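Local atomic coordinates of phycocyanobilin lyase subunit alpha (Nostoc sp. PCC 7120, PDB entry 5N3U), a protein that associates with CpcF to form a lyase that is probably required for attaching the phycocyanobilin chromophore to the CpcA gene product. Residues L73-N76 with A77-L81; G85-K88 with A89-G92; P100-Y103 with V104-A107. All coordinates share one frame; numbering follows the deposited sequence.

Interaction 1: residues L73-N76 with A77-L81; sequences LRRN and AARAL
Asn76 and Arg79 are joined by a side-chain hydrogen bond one turn apart on helix 72-83. Arg79 NH1 donates to Asn76 OD1 at 2.8 Å. The donor lies nearly on the line of the amide C=O bond, and OD1 sits at the guanidinium edge, in its plane. The bond is nevertheless bent at hydrogen, with an angle of 134°. The amide and guanidinium planes are turned 67° against each other. The other end of the Asn76 amide is also satisfied, because ND2 donates to Tyr35 O. Both amide atoms are therefore held, which fixes the flip of the group.

Arg79 runs extended alongside the preceding turn. Its CG is anti to the carbonyl carbon (chi1 -67°), and this carries CG to 3.2 Å from Arg75 O. The guanidinium then lies with one face over Arg75 CB, which sits off-centre toward the rim, 3.7 Å from Arg79 NH1. The extended Arg75 chain leads away to salt bridges with Asp101 and with Asp96 of the beta subunit of the lyase, while Arg74 also points away from 77-81, and its NE donates to Asp61 O.

The backbone is paired in regular i to i+4 steps. Ala77 N donates to Leu73 O and Ala78 N to Arg74 O, both at 2.9 Å. Arg79 N reaches Arg75 O, and Ala80 N reaches Asn76 O. Ala77 packs on Ala58 of helix 49-58 and Ala78 on Ala107 of helix 102-115, from which Ser111 OG bonds to Ala78 O. Packing of a helix between neighbouring helices is characteristic of a HEAT-repeat alpha-solenoid.

Interaction 2: residues G85-K88 with A89-G92; sequences GNRK and AVPG
Asn86 meets Ala89 through the backbone where the chain enters helix 90-96. Its O accepts from Ala89 N at 3.0 Å, and the bond is nearly straight at hydrogen, at 166°. Ala89 CB rests 3.4 Å from the same oxygen, Asn86 O. The Asn86 side chain turns to its own following residues. CG is anti to the backbone N (chi1 -168°), which places OD1 to accept from Lys88 N at 2.9 Å. Asn86 thus holds the turn twice, with its side chain and with its carbonyl.

Arg87 follows. Its O accepts from Val90 N at 3.0 Å, with the donor well above the carbonyl plane. Val90 CG2 lies beside Arg87 O and comes 4.1 Å from Arg87 CB. Val90 also packs on Leu112 and Leu115 of helix 102-115.

Lys88 comes last. Its extended side chain points away from the turn, and NZ forms a salt bridge with Asp53 on helix 49-58. Its O lies 3.5 Å from Pro91 CD. Pro91 has no N-H to donate. A water links Lys88 O to Gly92 N, the residue four places on. It donates to Lys88 O and accepts from Gly92 N at 2.8 Å, bridging the first turn of the helix.

The OD1 bond to Lys88 N makes an Asx turn. Here it leads the chain from helix 72-83 into helix 90-96, within the stacked helices of a HEAT-repeat alpha-solenoid.

Interaction 3: residues P100-Y103 with V104-A107; sequences PDFY and VREA
Asp101 O is gripped by two backbone donors where helix 102-115 begins, and Asp101 is its N-cap. Arg105 N donates to it at 3.2 Å, almost along the carbonyl direction, while the bond from Val104 N is weak. The capping bond comes from the side chain: OD1 accepts from Tyr103 N at 2.9 Å, and this donor stands above the carboxylate plane. OD2 touches Val104 CG2 and is held by Tyr71 N as well as by Arg75.

Arg105 curls back beside the cap. A bend at chi3 (-64°) lays one guanidinium face over Phe102 CA. NH1 gives Pro100 O a weak bond at 3.0 Å. It also donates to Cys99 O, and NE donates to Gln146 OE1. The guanidinium stands at 90° to the Phe102 ring.

Glu106 runs alongside Tyr103, pointing the same way, and meets Phe102 obliquely. Its OE2 is 3.8 Å from Phe102 CZ. Phe102 CD1 sits over the centre of the Tyr103 ring. His143 stacks on Phe102 and meets the Tyr103 ring nearly at a right angle. Tyr103 O accepts from Ala107 N and also from a water, at 2.8 Å, which makes a second, weak bond to Glu106 OE1.

Interaction 1 is the buried contact; interactions 2 and 3 are partly buried. Interaction 1 lies mid-helix, and a side-chain bond reinforces its regular backbone pairing. The other two handle helix starts. Residues 85-92 use an asparagine and a water, and residues 100-107 use an aspartate cap for a donor and an arginine that donates to loop carbonyls. Interactions 1 and 3 join helices 72-83 and 102-115: Arg75 NE meets Asp101 OD2 at 2.7 Å, and Ala78 CB packs on Ala107 CB. Interaction 2 touches interaction 1 only by packing, Leu81 CD2 to Ala89 CB at 4.0 Å. It stays about 7 Å from interaction 3 between nearest atoms.

Interaction 1: residues L73-N76 with A77-L81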
loop_
_atom_site.group_PDB
_atom_site.type_symbol
_atom_site.label_atom_id
_atom_site.label_comp_id
_atom_site.label_asym_id
_atom_site.label_seq_id
_atom_site.Cartn_x
_atom_site.Cartn_y
_atom_site.Cartn_z
ATOM N N LEU A 73 -3.837 14.846 20.368
ATOM C CA LEU A 73 -4.957 15.194 19.525
ATOM C C LEU A 73 -4.721 16.574 18.893
ATOM O O LEU A 73 -5.177 16.799 17.783
ATOM C CB LEU A 73 -6.325 15.165 20.314
ATOM C CG LEU A 73 -7.549 15.524 19.498
ATOM C CD1 LEU A 73 -7.731 14.482 18.413
ATOM C CD2 LEU A 73 -8.890 15.598 20.347
ATOM N N ARG A 74 -4.066 17.486 19.588
ATOM C CA ARG A 74 -3.817 18.789 18.971
ATOM C C ARG A 74 -2.905 18.608 17.736
ATOM O O ARG A 74 -3.127 19.208 16.719
ATOM C CB ARG A 74 -3.146 19.740 19.908
ATOM C CG ARG A 74 -4.056 20.235 21.001
ATOM C CD ARG A 74 -3.367 21.338 21.769
ATOM N NE ARG A 74 -4.083 21.583 23.013
ATOM C CZ ARG A 74 -3.905 22.629 23.792
ATOM N NH1 ARG A 74 -3.047 23.586 23.449
ATOM N NH2 ARG A 74 -4.602 22.712 24.926
ATOM N N ARG A 75 -1.925 17.736 17.850
ATOM C CA ARG A 75 -1.065 17.465 16.712
ATOM C C ARG A 75 -1.820 16.948 15.507
ATOM O O ARG A 75 -1.688 17.431 14.423
ATOM C CB ARG A 75 0.014 16.434 17.122
ATOM C CG ARG A 75 0.906 16.857 18.239
ATOM C CD ARG A 75 1.715 15.631 18.731
ATOM N NE ARG A 75 2.598 16.005 19.855
ATOM C CZ ARG A 75 3.401 15.145 20.479
ATOM N NH1 ARG A 75 3.423 13.892 20.088
ATOM N NH2 ARG A 75 4.195 15.528 21.488
ATOM N N ASN A 76 -2.652 15.951 15.681
ATOM C CA ASN A 76 -3.379 15.380 14.590
ATOM C C ASN A 76 -4.448 16.299 14.008
ATOM O O ASN A 76 -4.636 16.335 12.821
ATOM C CB ASN A 76 -4.088 14.080 15.052
ATOM C CG ASN A 76 -3.218 12.874 14.846
ATOM O OD1 ASN A 76 -1.983 13.006 14.558
ATOM N ND2 ASN A 76 -3.820 11.718 14.949
ATOM N N ALA A 77 -5.040 17.088 14.865
ATOM C CA ALA A 77 -6.019 18.123 14.412
ATOM C C ALA A 77 -5.361 19.193 13.608
ATOM O O ALA A 77 -5.879 19.600 12.550
ATOM C CB ALA A 77 -6.772 18.721 15.602
ATOM N N ALA A 78 -4.250 19.697 14.099
ATOM C CA ALA A 78 -3.478 20.642 13.342
ATOM C C ALA A 78 -3.075 20.147 11.948
ATOM O O ALA A 78 -3.218 20.853 10.981
ATOM C CB ALA A 78 -2.272 21.092 14.129
ATOM N N ARG A 79 -2.605 18.920 11.868
ATOM C CA ARG A 79 -2.164 18.303 10.599
ATOM C C ARG A 79 -3.359 18.146 9.675
ATOM O O ARG A 79 -3.315 18.517 8.511
ATOM C CB ARG A 79 -1.600 16.914 10.832
ATOM C CG ARG A 79 -0.331 16.789 11.598
ATOM C CD ARG A 79 0.140 15.322 11.960
ATOM N NE ARG A 79 1.338 15.396 12.840
ATOM C CZ ARG A 79 1.550 14.757 13.987
ATOM N NH1 ARG A 79 0.673 13.881 14.494
ATOM N NH2 ARG A 79 2.707 14.940 14.624
ATOM N N ALA A 80 -4.478 17.671 10.209
ATOM C CA ALA A 80 -5.690 17.520 9.420
ATOM C C ALA A 80 -6.172 18.838 8.798
ATOM O O ALA A 80 -6.512 18.868 7.569
ATOM C CB ALA A 80 -6.800 16.916 10.277
ATOM N N LEU A 81 -6.123 19.925 9.561
ATOM C CA LEU A 81 -6.656 21.226 9.100
ATOM C C LEU A 81 -5.933 21.755 7.915
ATOM O O LEU A 81 -6.528 22.404 7.026
ATOM C CB LEU A 81 -6.669 22.243 10.197
ATOM C CG LEU A 81 -7.711 21.939 11.230
ATOM C CD1 LEU A 81 -7.484 22.749 12.440
ATOM C CD2 LEU A 81 -9.048 22.306 10.623
#

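Interaction 2: residues G85-K88 with A89-G92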
loop_
_atom_site.group_PDB
_atom_site.type_symbol
_atom_site.label_atom_id
_atom_site.label_comp_id
_atom_site.label_asym_id
_atom_site.label_seq_id
_atom_site.Cartn_x
_atom_site.Cartn_y
_atom_site.Cartn_z
ATOM N N GLY A 85 -8.021 22.917 3.421
ATOM C CA GLY A 85 -8.080 24.107 2.653
ATOM C C GLY A 85 -8.994 25.190 3.187
ATOM O O GLY A 85 -9.444 26.009 2.415
ATOM N N ASN A 86 -9.350 25.179 4.459
ATOM C CA ASN A 86 -10.293 26.159 4.978
ATOM C C ASN A 86 -9.566 27.153 5.896
ATOM O O ASN A 86 -9.158 26.825 6.992
ATOM C CB ASN A 86 -11.405 25.492 5.692
ATOM C CG ASN A 86 -12.563 26.445 5.993
ATOM O OD1 ASN A 86 -12.382 27.613 6.309
ATOM N ND2 ASN A 86 -13.731 25.922 5.952
ATOM N N ARG A 87 -9.441 28.395 5.436
ATOM C CA ARG A 87 -8.694 29.428 6.161
ATOM C C ARG A 87 -9.376 29.934 7.423
ATOM O O ARG A 87 -8.793 30.669 8.219
ATOM C CB ARG A 87 -8.383 30.551 5.232
ATOM C CG ARG A 87 -7.505 30.146 4.075
ATOM C CD ARG A 87 -7.149 31.369 3.263
ATOM N NE ARG A 87 -6.109 31.065 2.290
ATOM C CZ ARG A 87 -5.327 31.970 1.718
ATOM N NH1 ARG A 87 -5.420 33.293 2.019
ATOM N NH2 ARG A 87 -4.444 31.550 0.813
ATOM N N LYS A 88 -10.592 29.504 7.672
ATOM C CA LYS A 88 -11.123 29.671 9.015
ATOM C C LYS A 88 -10.247 29.144 10.100
ATOM O O LYS A 88 -10.319 29.580 11.265
ATOM C CB LYS A 88 -12.436 28.862 9.108
ATOM C CG LYS A 88 -13.199 29.126 10.365
ATOM C CD LYS A 88 -14.618 28.535 10.369
ATOM C CE LYS A 88 -15.126 28.885 11.771
ATOM N NZ LYS A 88 -16.438 28.315 12.133
ATOM N N ALA A 89 -9.448 28.105 9.745
ATOM C CA ALA A 89 -8.501 27.527 10.712
ATOM C C ALA A 89 -7.297 28.352 11.099
ATOM O O ALA A 89 -6.531 27.972 12.051
ATOM C CB ALA A 89 -8.041 26.180 10.149
ATOM N N VAL A 90 -7.028 29.426 10.340
ATOM C CA VAL A 90 -5.766 30.108 10.429
ATOM C C VAL A 90 -5.504 30.650 11.796
ATOM O O VAL A 90 -4.443 30.410 12.351
ATOM C CB VAL A 90 -5.572 31.095 9.284
ATOM C CG1 VAL A 90 -4.433 32.085 9.505
ATOM C CG2 VAL A 90 -5.315 30.345 7.998
ATOM N N PRO A 91 -6.483 31.343 12.432
ATOM C CA PRO A 91 -6.198 31.876 13.731
ATOM C C PRO A 91 -5.865 30.828 14.815
ATOM O O PRO A 91 -4.918 31.036 15.598
ATOM C CB PRO A 91 -7.466 32.686 14.057
ATOM C CG PRO A 91 -7.959 33.072 12.739
ATOM C CD PRO A 91 -7.716 31.895 11.876
ATOM N N GLY A 92 -6.603 29.749 14.841
ATOM C CA GLY A 92 -6.307 28.662 15.760
ATOM C C GLY A 92 -4.951 28.031 15.501
ATOM O O GLY A 92 -4.221 27.699 16.433
HETATM O O HOH W 1 -9.194 29.183 13.944
#

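Interaction 3: residues P100-Y103 with V104-A107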
loop_
_atom_site.group_PDB
_atom_site.type_symbol
_atom_site.label_atom_id
_atom_site.label_comp_id
_atom_site.label_asym_id
_atom_site.label_seq_id
_atom_site.Cartn_x
_atom_site.Cartn_y
_atom_site.Cartn_z
ATOM N N PRO A 100 3.502 24.897 23.805
ATOM C CA PRO A 100 4.731 24.369 24.275
ATOM C C PRO A 100 5.182 23.081 23.656
ATOM O O PRO A 100 6.384 22.831 23.670
ATOM C CB PRO A 100 4.499 24.117 25.801
ATOM C CG PRO A 100 3.328 24.869 26.145
ATOM C CD PRO A 100 2.498 25.037 24.904
ATOM N N ASP A 101 4.276 22.298 23.065
ATOM C CA ASP A 101 4.644 21.041 22.452
ATOM C C ASP A 101 5.230 21.322 21.038
ATOM O O ASP A 101 4.527 21.810 20.137
ATOM C CB ASP A 101 3.377 20.219 22.322
ATOM C CG ASP A 101 3.579 18.892 21.623
ATOM O OD1 ASP A 101 4.700 18.549 21.175
ATOM O OD2 ASP A 101 2.555 18.147 21.498
ATOM N N PHE A 102 6.496 20.963 20.868
ATOM C CA PHE A 102 7.177 21.141 19.602
ATOM C C PHE A 102 6.386 20.618 18.410
ATOM O O PHE A 102 6.317 21.281 17.341
ATOM C CB PHE A 102 8.611 20.515 19.654
ATOM C CG PHE A 102 9.277 20.456 18.317
ATOM C CD1 PHE A 102 9.042 19.393 17.462
ATOM C CD2 PHE A 102 10.149 21.480 17.882
ATOM C CE1 PHE A 102 9.596 19.330 16.217
ATOM C CE2 PHE A 102 10.798 21.381 16.624
ATOM C CZ PHE A 102 10.449 20.375 15.739
ATOM N N TYR A 103 5.801 19.442 18.588
ATOM C CA TYR A 103 5.163 18.729 17.498
ATOM C C TYR A 103 3.816 19.400 17.109
ATOM O O TYR A 103 3.425 19.337 15.973
ATOM C CB TYR A 103 4.996 17.254 17.804
ATOM C CG TYR A 103 6.315 16.570 17.835
ATOM C CD1 TYR A 103 6.990 16.322 16.628
ATOM C CD2 TYR A 103 6.937 16.253 19.035
ATOM C CE1 TYR A 103 8.307 15.769 16.632
ATOM C CE2 TYR A 103 8.201 15.661 19.055
ATOM C CZ TYR A 103 8.867 15.446 17.846
ATOM O OH TYR A 103 10.121 14.908 17.834
ATOM N N VAL A 104 3.199 20.106 18.018
ATOM C CA VAL A 104 2.050 20.986 17.665
ATOM C C VAL A 104 2.521 22.176 16.818
ATOM O O VAL A 104 1.901 22.493 15.854
ATOM C CB VAL A 104 1.316 21.468 18.902
ATOM C CG1 VAL A 104 0.295 22.503 18.526
ATOM C CG2 VAL A 104 0.617 20.310 19.554
ATOM N N ARG A 105 3.570 22.837 17.255
ATOM C CA ARG A 105 4.164 23.952 16.501
ATOM C C ARG A 105 4.511 23.523 15.099
ATOM O O ARG A 105 4.211 24.222 14.110
ATOM C CB ARG A 105 5.364 24.579 17.226
ATOM C CG ARG A 105 5.070 25.046 18.657
ATOM C CD ARG A 105 6.059 26.109 19.194
ATOM N NE ARG A 105 7.431 25.647 19.333
ATOM C CZ ARG A 105 7.859 24.818 20.264
ATOM N NH1 ARG A 105 7.000 24.327 21.167
ATOM N NH2 ARG A 105 9.124 24.455 20.282
ATOM N N GLU A 106 5.080 22.366 14.999
ATOM C CA GLU A 106 5.504 21.810 13.685
ATOM C C GLU A 106 4.309 21.545 12.791
ATOM O O GLU A 106 4.270 21.899 11.630
ATOM C CB GLU A 106 6.295 20.502 13.881
ATOM C CG GLU A 106 6.955 20.060 12.590
ATOM C CD GLU A 106 7.887 18.877 12.790
ATOM O OE1 GLU A 106 7.431 17.845 13.368
ATOM O OE2 GLU A 106 9.083 19.027 12.410
ATOM N N ALA A 107 3.321 20.855 13.341
ATOM C CA ALA A 107 2.124 20.551 12.604
ATOM C C ALA A 107 1.407 21.796 12.147
ATOM O O ALA A 107 0.961 21.856 11.018
ATOM C CB ALA A 107 1.178 19.729 13.488
HETATM O O HOH W 2 4.226 17.359 14.126
#